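Local coordinates for protein glycosaminoglycan xylosylkinase (Hydra vulgaris, PDB 5XOM) that probably transfers phosphate from ATP to the xylose of the proteoglycan linkage region, as a Fam20-family kinase, at residues A80-A85 with R156-A161; H225-T230 with P258-L263; S267-L272 with A276-Y281. All coordinates share one frame; numbering follows the deposited sequence.

Interaction 1. Residues A80-A85 with R156-A161; sequences AKITQA and RYINLA
R156 and I158 reach A80 and I82 across the five-stranded antiparallel sheet that, with its strand order 1-2-3-5-4, probably corresponds to the N-lobe sheet of the protein-kinase fold. Strands 82-86 and 153-159 are its outermost strands in the chain, so a meeting of their side chains is consistent with a curved sheet. The two backbones stay well apart, with the CA atoms of I82 and I158 separated by 9.7 Å, and side chains do the bridging. R156 does it with an extended chain: CG is anti to the backbone N (chi1 -180°), and the guanidinium arrives end-on at the carbonyl of A80, the first residue to leave helix 67-79. Both terminal nitrogens grip the one oxygen, NH1 to A80 O at 3.0 Å and NH2 to A80 O at 3.1 Å. The oxygen lies almost in the guanidinium plane, and NH1 sits on one of its lone pairs in the carbonyl plane, while NH2 is tilted 28° from that plane. NH1 also bonds M77 O near the end of the same helix, where a positive charge would be expected to suit the helix dipole. The stronger partner of NH2 is E163, on helix 160-164, whose carboxylate makes a salt bridge with it and also takes the backbone N of N159. I82 runs past the arginine in the opposite direction, placing CD1 over one face of the guanidinium, 4.2 Å from R156 NH2. The I82 and I158 side chains cross at about a right angle, and CD1 of I82 lies 4.0 Å from CD1 of I158.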
loop_
_atom_site.group_PDB
_atom_site.type_symbol
_atom_site.label_atom_id
_atom_site.label_comp_id
_atom_site.label_asym_id
_atom_site.label_seq_id
_atom_site.Cartn_x
_atom_site.Cartn_y
_atom_site.Cartn_z
ATOM N N ALA A 80 -3.871 10.208 -19.328
ATOM C CA ALA A 80 -3.595 11.637 -19.220
ATOM C C ALA A 80 -3.423 12.287 -20.590
ATOM O O ALA A 80 -2.830 11.710 -21.506
ATOM C CB ALA A 80 -2.341 11.877 -18.379
ATOM N N LYS A 81 -3.957 13.499 -20.718
ATOM C CA LYS A 81 -3.796 14.287 -21.932
ATOM C C LYS A 81 -2.345 14.717 -22.115
ATOM O O LYS A 81 -1.673 15.126 -21.164
ATOM C CB LYS A 81 -4.705 15.519 -21.878
ATOM C CG LYS A 81 -4.561 16.472 -23.058
ATOM C CD LYS A 81 -5.524 17.651 -22.945
ATOM C CE LYS A 81 -5.408 18.578 -24.147
ATOM N NZ LYS A 81 -4.083 19.259 -24.208
ATOM N N ILE A 82 -1.865 14.634 -23.352
ATOM C CA ILE A 82 -0.521 15.082 -23.701
ATOM C C ILE A 82 -0.571 16.575 -24.007
ATOM O O ILE A 82 -1.277 17.007 -24.925
ATOM C CB ILE A 82 0.028 14.291 -24.896
ATOM C CG1 ILE A 82 0.156 12.808 -24.534
ATOM C CG2 ILE A 82 1.366 14.867 -25.362
ATOM C CD1 ILE A 82 0.449 11.916 -25.728
ATOM N N THR A 83 0.199 17.366 -23.259
ATOM C CA THR A 83 0.191 18.809 -23.457
ATOM C C THR A 83 1.399 19.322 -24.223
ATOM O O THR A 83 1.325 20.415 -24.789
ATOM C CB THR A 83 0.103 19.539 -22.108
ATOM O OG1 THR A 83 1.282 19.281 -21.340
ATOM C CG2 THR A 83 -1.116 19.080 -21.326
ATOM N N GLN A 84 2.492 18.561 -24.274
ATOM C CA GLN A 84 3.670 18.930 -25.050
ATOM C C GLN A 84 4.335 17.655 -25.546
ATOM O O GLN A 84 4.201 16.596 -24.931
ATOM C CB GLN A 84 4.697 19.735 -24.234
ATOM C CG GLN A 84 4.144 20.890 -23.416
ATOM C CD GLN A 84 3.693 22.052 -24.276
ATOM O OE1 GLN A 84 4.020 22.127 -25.463
ATOM N NE2 GLN A 84 2.924 22.959 -23.685
ATOM N N ALA A 85 5.065 17.771 -26.655
ATOM C CA ALA A 85 5.822 16.648 -27.191
ATOM C C ALA A 85 7.078 17.167 -27.876
ATOM O O ALA A 85 7.023 18.152 -28.614
ATOM C CB ALA A 85 4.984 15.826 -28.183
ATOM N N ARG A 156 0.522 2.139 -24.534
ATOM C CA ARG A 156 -0.539 3.045 -24.937
ATOM C C ARG A 156 -0.581 3.189 -26.448
ATOM O O ARG A 156 0.465 3.207 -27.100
ATOM C CB ARG A 156 -0.328 4.411 -24.297
ATOM C CG ARG A 156 -1.386 5.410 -24.650
ATOM C CD ARG A 156 -1.310 6.579 -23.683
ATOM N NE ARG A 156 -1.994 7.759 -24.185
ATOM C CZ ARG A 156 -2.129 8.882 -23.495
ATOM N NH1 ARG A 156 -1.640 9.011 -22.256
ATOM N NH2 ARG A 156 -2.778 9.915 -24.027
ATOM N N TYR A 157 -1.793 3.312 -26.991
ATOM C CA TYR A 157 -2.002 3.617 -28.402
ATOM C C TYR A 157 -2.176 5.122 -28.557
ATOM O O TYR A 157 -3.138 5.694 -28.037
ATOM C CB TYR A 157 -3.222 2.881 -28.952
ATOM C CG TYR A 157 -3.117 1.370 -28.902
ATOM C CD1 TYR A 157 -2.359 0.676 -29.838
ATOM C CD2 TYR A 157 -3.802 0.638 -27.937
ATOM C CE1 TYR A 157 -2.266 -0.706 -29.806
ATOM C CE2 TYR A 157 -3.720 -0.748 -27.900
ATOM C CZ TYR A 157 -2.950 -1.411 -28.836
ATOM O OH TYR A 157 -2.868 -2.784 -28.803
ATOM N N ILE A 158 -1.238 5.759 -29.249
ATOM C CA ILE A 158 -1.193 7.212 -29.397
ATOM C C ILE A 158 -1.735 7.588 -30.766
ATOM O O ILE A 158 -1.228 7.112 -31.789
ATOM C CB ILE A 158 0.239 7.748 -29.236
ATOM C CG1 ILE A 158 0.838 7.339 -27.884
ATOM C CG2 ILE A 158 0.240 9.254 -29.400
ATOM C CD1 ILE A 158 0.241 8.064 -26.697
ATOM N N ASN A 159 -2.747 8.454 -30.800
ATOM C CA ASN A 159 -3.178 9.056 -32.062
ATOM C C ASN A 159 -2.229 10.208 -32.373
ATOM O O ASN A 159 -2.349 11.294 -31.803
ATOM C CB ASN A 159 -4.619 9.547 -31.971
ATOM C CG ASN A 159 -5.109 10.156 -33.279
ATOM O OD1 ASN A 159 -4.384 10.875 -33.967
ATOM N ND2 ASN A 159 -6.353 9.876 -33.619
ATOM N N LEU A 160 -1.288 9.985 -33.293
ATOM C CA LEU A 160 -0.282 11.007 -33.563
ATOM C C LEU A 160 -0.914 12.281 -34.109
ATOM O O LEU A 160 -0.488 13.387 -33.763
ATOM C CB LEU A 160 0.769 10.484 -34.543
ATOM C CG LEU A 160 1.676 9.341 -34.092
ATOM C CD1 LEU A 160 2.535 8.889 -35.262
ATOM C CD2 LEU A 160 2.540 9.774 -32.905
ATOM N N ALA A 161 -1.947 12.146 -34.947
ATOM C CA ALA A 161 -2.556 13.321 -35.562
ATOM C C ALA A 161 -3.290 14.175 -34.536
ATOM O O ALA A 161 -3.161 15.403 -34.542
ATOM C CB ALA A 161 -3.503 12.895 -36.686
#

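Interaction 2. Residues H225-T230 with P258-L263; sequences HPWRRT and PRLLDL
L263 meets both H225 and P226 with its two methyls. Its CD1 lies 3.9 Å from CD of P226 and also 4.3 Å above the H225 ring plane, displaced toward the rim, while its CD2 approaches H225 NE2 at 3.9 Å. One helical turn earlier, L260 crosses W227 at about a right angle and sets CD1 against the far end of the indole, 3.9 Å from CH2; its CG is anti to the backbone N (chi1 172°), which carries the methyl out to the ring. A water adds the polar link: it lies in the imidazole plane, 2.6 Å from H225 NE2, and donates to the backbone O of L263. The imidazole is further held by the turn it belongs to. H225 to R228 forms a type I beta turn, and within it the backbone N of W227 donates in the ring plane to H225 ND1 at 3.0 Å, so both ring nitrogens are engaged. H225 O accepts R228 N and, from the opposite face of its carbonyl plane, R228 NH1. Q317, on helix 313-318, bonds the indole NE1, and side chains of that helix pack against both W227 and L260. Strand 289-292 contributes V292 against L263. The turn directly after strand 221-224 is thereby set down on the first turns of helix 259-273, with the W227 indole reaching both that helix and helix 313-318.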
loop_
_atom_site.group_PDB
_atom_site.type_symbol
_atom_site.label_atom_id
_atom_site.label_comp_id
_atom_site.label_asym_id
_atom_site.label_seq_id
_atom_site.Cartn_x
_atom_site.Cartn_y
_atom_site.Cartn_z
ATOM N N HIS A 225 29.886 0.653 -16.240
ATOM C CA HIS A 225 29.738 -0.655 -15.609
ATOM C C HIS A 225 31.068 -1.402 -15.668
ATOM O O HIS A 225 31.644 -1.540 -16.751
ATOM C CB HIS A 225 28.660 -1.470 -16.316
ATOM C CG HIS A 225 28.083 -2.571 -15.480
ATOM N ND1 HIS A 225 28.835 -3.632 -15.027
ATOM C CD2 HIS A 225 26.818 -2.795 -15.052
ATOM C CE1 HIS A 225 28.065 -4.449 -14.331
ATOM N NE2 HIS A 225 26.835 -3.966 -14.334
ATOM N N PRO A 226 31.599 -1.870 -14.531
ATOM C CA PRO A 226 32.868 -2.617 -14.561
ATOM C C PRO A 226 32.845 -3.812 -15.503
ATOM O O PRO A 226 33.899 -4.256 -15.967
ATOM C CB PRO A 226 33.052 -3.054 -13.103
ATOM C CG PRO A 226 32.335 -2.014 -12.310
ATOM C CD PRO A 226 31.141 -1.616 -13.154
ATOM N N TRP A 227 31.657 -4.347 -15.794
ATOM C CA TRP A 227 31.524 -5.505 -16.669
ATOM C C TRP A 227 30.991 -5.138 -18.050
ATOM O O TRP A 227 30.473 -6.004 -18.761
ATOM C CB TRP A 227 30.639 -6.562 -16.010
ATOM C CG TRP A 227 31.368 -7.345 -14.956
ATOM C CD1 TRP A 227 32.046 -8.515 -15.134
ATOM C CD2 TRP A 227 31.501 -7.011 -13.567
ATOM N NE1 TRP A 227 32.593 -8.932 -13.944
ATOM C CE2 TRP A 227 32.272 -8.028 -12.966
ATOM C CE3 TRP A 227 31.042 -5.956 -12.772
ATOM C CZ2 TRP A 227 32.594 -8.022 -11.610
ATOM C CZ3 TRP A 227 31.361 -5.951 -11.425
ATOM C CH2 TRP A 227 32.130 -6.976 -10.857
ATOM N N ARG A 228 31.126 -3.875 -18.451
ATOM C CA ARG A 228 30.679 -3.451 -19.769
ATOM C C ARG A 228 31.466 -4.156 -20.871
ATOM O O ARG A 228 32.591 -4.627 -20.674
ATOM C CB ARG A 228 30.815 -1.935 -19.919
ATOM C CG ARG A 228 32.247 -1.414 -19.895
ATOM C CD ARG A 228 32.246 0.100 -19.744
ATOM N NE ARG A 228 33.591 0.673 -19.749
ATOM C CZ ARG A 228 34.385 0.728 -18.682
ATOM N NH1 ARG A 228 33.979 0.238 -17.518
ATOM N NH2 ARG A 228 35.593 1.272 -18.779
ATOM N N ARG A 229 30.853 -4.221 -22.047
ATOM C CA ARG A 229 31.462 -4.841 -23.209
ATOM C C ARG A 229 32.333 -3.833 -23.951
ATOM O O ARG A 229 32.327 -2.632 -23.667
ATOM C CB ARG A 229 30.386 -5.410 -24.134
ATOM C CG ARG A 229 29.539 -6.441 -23.443
ATOM C CD ARG A 229 28.254 -6.761 -24.178
ATOM N NE ARG A 229 27.453 -7.649 -23.345
ATOM C CZ ARG A 229 27.628 -8.964 -23.285
ATOM N NH1 ARG A 229 28.567 -9.542 -24.021
ATOM N NH2 ARG A 229 26.867 -9.701 -22.489
ATOM N N THR A 230 33.096 -4.343 -24.917
ATOM C CA THR A 230 34.034 -3.499 -25.644
ATOM C C THR A 230 33.372 -2.757 -26.796
ATOM O O THR A 230 33.836 -1.676 -27.178
ATOM C CB THR A 230 35.187 -4.343 -26.180
ATOM O OG1 THR A 230 34.651 -5.430 -26.942
ATOM C CG2 THR A 230 36.006 -4.900 -25.031
ATOM N N PRO A 258 26.493 -0.859 -0.658
ATOM C CA PRO A 258 25.612 -1.726 -1.450
ATOM C C PRO A 258 25.897 -1.778 -2.944
ATOM O O PRO A 258 25.174 -2.492 -3.649
ATOM C CB PRO A 258 24.234 -1.098 -1.193
ATOM C CG PRO A 258 24.534 0.357 -1.066
ATOM C CD PRO A 258 25.882 0.455 -0.388
ATOM N N ARG A 259 26.907 -1.068 -3.455
ATOM C CA ARG A 259 27.012 -0.894 -4.903
ATOM C C ARG A 259 27.240 -2.218 -5.617
ATOM O O ARG A 259 26.600 -2.497 -6.636
ATOM C CB ARG A 259 28.136 0.068 -5.266
ATOM C CG ARG A 259 28.196 0.314 -6.760
ATOM C CD ARG A 259 26.919 0.987 -7.278
ATOM N NE ARG A 259 26.508 2.116 -6.453
ATOM C CZ ARG A 259 26.980 3.344 -6.613
ATOM N NH1 ARG A 259 27.876 3.612 -7.563
ATOM N NH2 ARG A 259 26.552 4.322 -5.815
ATOM N N LEU A 260 28.164 -3.043 -5.117
ATOM C CA LEU A 260 28.509 -4.253 -5.860
ATOM C C LEU A 260 27.392 -5.287 -5.785
ATOM O O LEU A 260 27.091 -5.954 -6.781
ATOM C CB LEU A 260 29.831 -4.835 -5.347
ATOM C CG LEU A 260 30.207 -6.201 -5.924
ATOM C CD1 LEU A 260 30.632 -6.050 -7.372
ATOM C CD2 LEU A 260 31.346 -6.818 -5.118
ATOM N N LEU A 261 26.735 -5.407 -4.631
ATOM C CA LEU A 261 25.585 -6.303 -4.558
ATOM C C LEU A 261 24.431 -5.798 -5.418
ATOM O O LEU A 261 23.657 -6.603 -5.951
ATOM C CB LEU A 261 25.142 -6.486 -3.109
ATOM C CG LEU A 261 26.090 -7.294 -2.226
ATOM C CD1 LEU A 261 25.532 -7.401 -0.812
ATOM C CD2 LEU A 261 26.323 -8.672 -2.831
ATOM N N ASP A 262 24.293 -4.478 -5.563
ATOM C CA ASP A 262 23.305 -3.945 -6.499
ATOM C C ASP A 262 23.607 -4.397 -7.921
ATOM O O ASP A 262 22.705 -4.827 -8.650
ATOM C CB ASP A 262 23.251 -2.418 -6.420
ATOM C CG ASP A 262 22.418 -1.914 -5.247
ATOM O OD1 ASP A 262 21.944 -2.742 -4.434
ATOM O OD2 ASP A 262 22.235 -0.685 -5.139
ATOM N N LEU A 263 24.874 -4.303 -8.342
ATOM C CA LEU A 263 25.208 -4.716 -9.702
ATOM C C LEU A 263 25.015 -6.212 -9.905
ATOM O O LEU A 263 24.697 -6.649 -11.018
ATOM C CB LEU A 263 26.646 -4.330 -10.053
ATOM C CG LEU A 263 27.000 -2.842 -10.078
ATOM C CD1 LEU A 263 28.466 -2.650 -10.438
ATOM C CD2 LEU A 263 26.101 -2.077 -11.042
HETATM O O HOH W 1 24.708 -5.063 -13.397
#

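Interaction 3. Residues S267-L272 with A276-Y281; sequences SIFDFL and ADRHHY
The carboxylate of D270 and the guanidinium of R278 lie edge to edge, their planes only 4° apart. R278 comes side-on: NE binds D270 OD2 at 2.6 Å and NH2 binds D270 OD1 at 2.8 Å; both bonds are nearly straight, and each oxygen uses the syn lone pair. The F269 ring offers its rim to R278, with CE2 4.4 Å from NH2, and stacks with the ring of H294. In the arginine chain, the bend at chi3 (-56°) brings the NE/NH2 edge round to the carboxylate. R278 is also the centre of an inverse gamma turn in the A276-H279 stretch, which follows helix 259-273 and whose sequence probably marks the catalytic loop of this kinase family. R278 also reaches the loop after strand 289-292, NH1 bonding L295 O and NH2 bonding N297 OD1. A methionine in place of R278 would probably leave buried D270 without its charge partner and L295 O and N297 OD1 without these donors. With four bonds on one guanidinium, and its charge matched by D270, the group should be fixed in rotation, and helix, A276-H279 loop and L295-N297 are drawn together around it.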
loop_
_atom_site.group_PDB
_atom_site.type_symbol
_atom_site.label_atom_id
_atom_site.label_comp_id
_atom_site.label_asym_id
_atom_site.label_seq_id
_atom_site.Cartn_x
_atom_site.Cartn_y
_atom_site.Cartn_z
ATOM N N SER A 267 22.539 -7.715 -12.571
ATOM C CA SER A 267 23.009 -8.658 -13.581
ATOM C C SER A 267 22.079 -9.859 -13.685
ATOM O O SER A 267 21.878 -10.396 -14.781
ATOM C CB SER A 267 24.434 -9.112 -13.269
ATOM O OG SER A 267 24.452 -10.064 -12.220
ATOM N N ILE A 268 21.481 -10.274 -12.567
ATOM C CA ILE A 268 20.478 -11.332 -12.599
ATOM C C ILE A 268 19.234 -10.854 -13.336
ATOM O O ILE A 268 18.680 -11.564 -14.185
ATOM C CB ILE A 268 20.145 -11.789 -11.166
ATOM C CG1 ILE A 268 21.320 -12.564 -10.566
ATOM C CG2 ILE A 268 18.863 -12.619 -11.138
ATOM C CD1 ILE A 268 21.199 -12.781 -9.073
ATOM N N PHE A 269 18.781 -9.637 -13.023
ATOM C CA PHE A 269 17.612 -9.080 -13.693
ATOM C C PHE A 269 17.871 -8.907 -15.186
ATOM O O PHE A 269 17.029 -9.265 -16.016
ATOM C CB PHE A 269 17.245 -7.754 -13.025
ATOM C CG PHE A 269 16.179 -6.958 -13.737
ATOM C CD1 PHE A 269 14.835 -7.264 -13.568
ATOM C CD2 PHE A 269 16.519 -5.859 -14.519
ATOM C CE1 PHE A 269 13.849 -6.521 -14.193
ATOM C CE2 PHE A 269 15.529 -5.099 -15.151
ATOM C CZ PHE A 269 14.190 -5.437 -14.983
ATOM N N ASP A 270 19.048 -8.389 -15.547
ATOM C CA ASP A 270 19.376 -8.211 -16.958
ATOM C C ASP A 270 19.522 -9.543 -17.678
ATOM O O ASP A 270 19.187 -9.648 -18.866
ATOM C CB ASP A 270 20.653 -7.382 -17.103
ATOM C CG ASP A 270 20.400 -5.890 -16.938
ATOM O OD1 ASP A 270 19.248 -5.446 -17.175
ATOM O OD2 ASP A 270 21.344 -5.159 -16.577
ATOM N N PHE A 271 20.030 -10.559 -16.983
ATOM C CA PHE A 271 20.171 -11.879 -17.589
ATOM C C PHE A 271 18.812 -12.492 -17.897
ATOM O O PHE A 271 18.641 -13.123 -18.949
ATOM C CB PHE A 271 20.985 -12.796 -16.681
ATOM C CG PHE A 271 20.976 -14.239 -17.111
ATOM C CD1 PHE A 271 21.642 -14.651 -18.257
ATOM C CD2 PHE A 271 20.259 -15.176 -16.392
ATOM C CE1 PHE A 271 21.618 -15.995 -18.650
ATOM C CE2 PHE A 271 20.228 -16.508 -16.786
ATOM C CZ PHE A 271 20.903 -16.916 -17.908
ATOM N N LEU A 272 17.831 -12.334 -16.996
ATOM C CA LEU A 272 16.513 -12.917 -17.252
ATOM C C LEU A 272 15.830 -12.273 -18.451
ATOM O O LEU A 272 15.141 -12.958 -19.214
ATOM C CB LEU A 272 15.611 -12.815 -16.021
ATOM C CG LEU A 272 16.132 -13.441 -14.732
ATOM C CD1 LEU A 272 15.431 -12.816 -13.527
ATOM C CD2 LEU A 272 15.961 -14.964 -14.786
ATOM N N ALA A 276 21.879 -7.233 -22.603
ATOM C CA ALA A 276 23.331 -7.285 -22.598
ATOM C C ALA A 276 23.957 -5.917 -22.806
ATOM O O ALA A 276 25.143 -5.834 -23.131
ATOM C CB ALA A 276 23.827 -8.257 -23.663
ATOM N N ASP A 277 23.194 -4.840 -22.611
ATOM C CA ASP A 277 23.594 -3.523 -23.088
ATOM C C ASP A 277 23.653 -2.481 -21.971
ATOM O O ASP A 277 23.646 -1.280 -22.253
ATOM C CB ASP A 277 22.611 -3.076 -24.177
ATOM C CG ASP A 277 23.151 -1.952 -25.045
ATOM O OD1 ASP A 277 24.280 -2.081 -25.568
ATOM O OD2 ASP A 277 22.439 -0.939 -25.212
ATOM N N ARG A 278 23.784 -2.902 -20.713
ATOM C CA ARG A 278 23.951 -1.941 -19.624
ATOM C C ARG A 278 25.442 -1.644 -19.424
ATOM O O ARG A 278 26.066 -2.017 -18.431
ATOM C CB ARG A 278 23.288 -2.450 -18.348
ATOM C CG ARG A 278 22.951 -1.329 -17.363
ATOM C CD ARG A 278 22.201 -1.830 -16.134
ATOM N NE ARG A 278 20.973 -2.544 -16.477
ATOM C CZ ARG A 278 19.793 -1.962 -16.669
ATOM N NH1 ARG A 278 19.675 -0.646 -16.558
ATOM N NH2 ARG A 278 18.729 -2.695 -16.971
ATOM N N HIS A 279 26.010 -0.939 -20.407
ATOM C CA HIS A 279 27.431 -0.605 -20.356
ATOM C C HIS A 279 27.717 0.519 -19.366
ATOM O O HIS A 279 28.812 0.571 -18.792
ATOM C CB HIS A 279 27.939 -0.236 -21.755
ATOM C CG HIS A 279 27.080 0.759 -22.474
ATOM N ND1 HIS A 279 27.051 2.096 -22.143
ATOM C CD2 HIS A 279 26.223 0.610 -23.513
ATOM C CE1 HIS A 279 26.208 2.728 -22.943
ATOM N NE2 HIS A 279 25.693 1.849 -23.784
ATOM N N HIS A 280 26.757 1.415 -19.154
ATOM C CA HIS A 280 26.786 2.377 -18.060
ATOM C C HIS A 280 25.563 2.146 -17.187
ATOM O O HIS A 280 24.461 1.939 -17.700
ATOM C CB HIS A 280 26.780 3.826 -18.570
ATOM C CG HIS A 280 28.073 4.262 -19.179
ATOM N ND1 HIS A 280 28.536 3.771 -20.380
ATOM C CD2 HIS A 280 29.002 5.151 -18.753
ATOM C CE1 HIS A 280 29.694 4.335 -20.668
ATOM N NE2 HIS A 280 30.001 5.176 -19.696
ATOM N N TYR A 281 25.750 2.174 -15.872
ATOM C CA TYR A 281 24.627 2.047 -14.958
ATOM C C TYR A 281 24.327 3.395 -14.317
ATOM O O TYR A 281 25.150 4.314 -14.325
ATOM C CB TYR A 281 24.889 0.973 -13.893
ATOM C CG TYR A 281 25.980 1.294 -12.892
ATOM C CD1 TYR A 281 25.688 1.960 -11.707
ATOM C CD2 TYR A 281 27.296 0.916 -13.122
ATOM C CE1 TYR A 281 26.671 2.247 -10.783
ATOM C CE2 TYR A 281 28.292 1.199 -12.201
ATOM C CZ TYR A 281 27.971 1.865 -11.032
ATOM O OH TYR A 281 28.950 2.155 -10.107
#

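In the fold
All three contacts are buried, but they belong to different parts of what is probably a kinase-like fold. Interaction 1 joins one outer strand of the probable N-lobe sheet, and the residues leading into it, to the other outer strand, its centre about 22 Å from that of the chain and 31 Å or more from the centres of the others. Interactions 2 and 3 both use helix 259-273, at its start and further along, and their centres are about 9 Å apart. They touch directly: H225 N is 2.8 Å from H279 O, a probable hydrogen bond. Chemistry differs: an arginine on the A80 carbonyl, its charge met by E163, beside an isoleucine pair in 1; leucines against rings plus a water in 2; an arginine-aspartate salt bridge within the contact in 3, nearest the chain's centre.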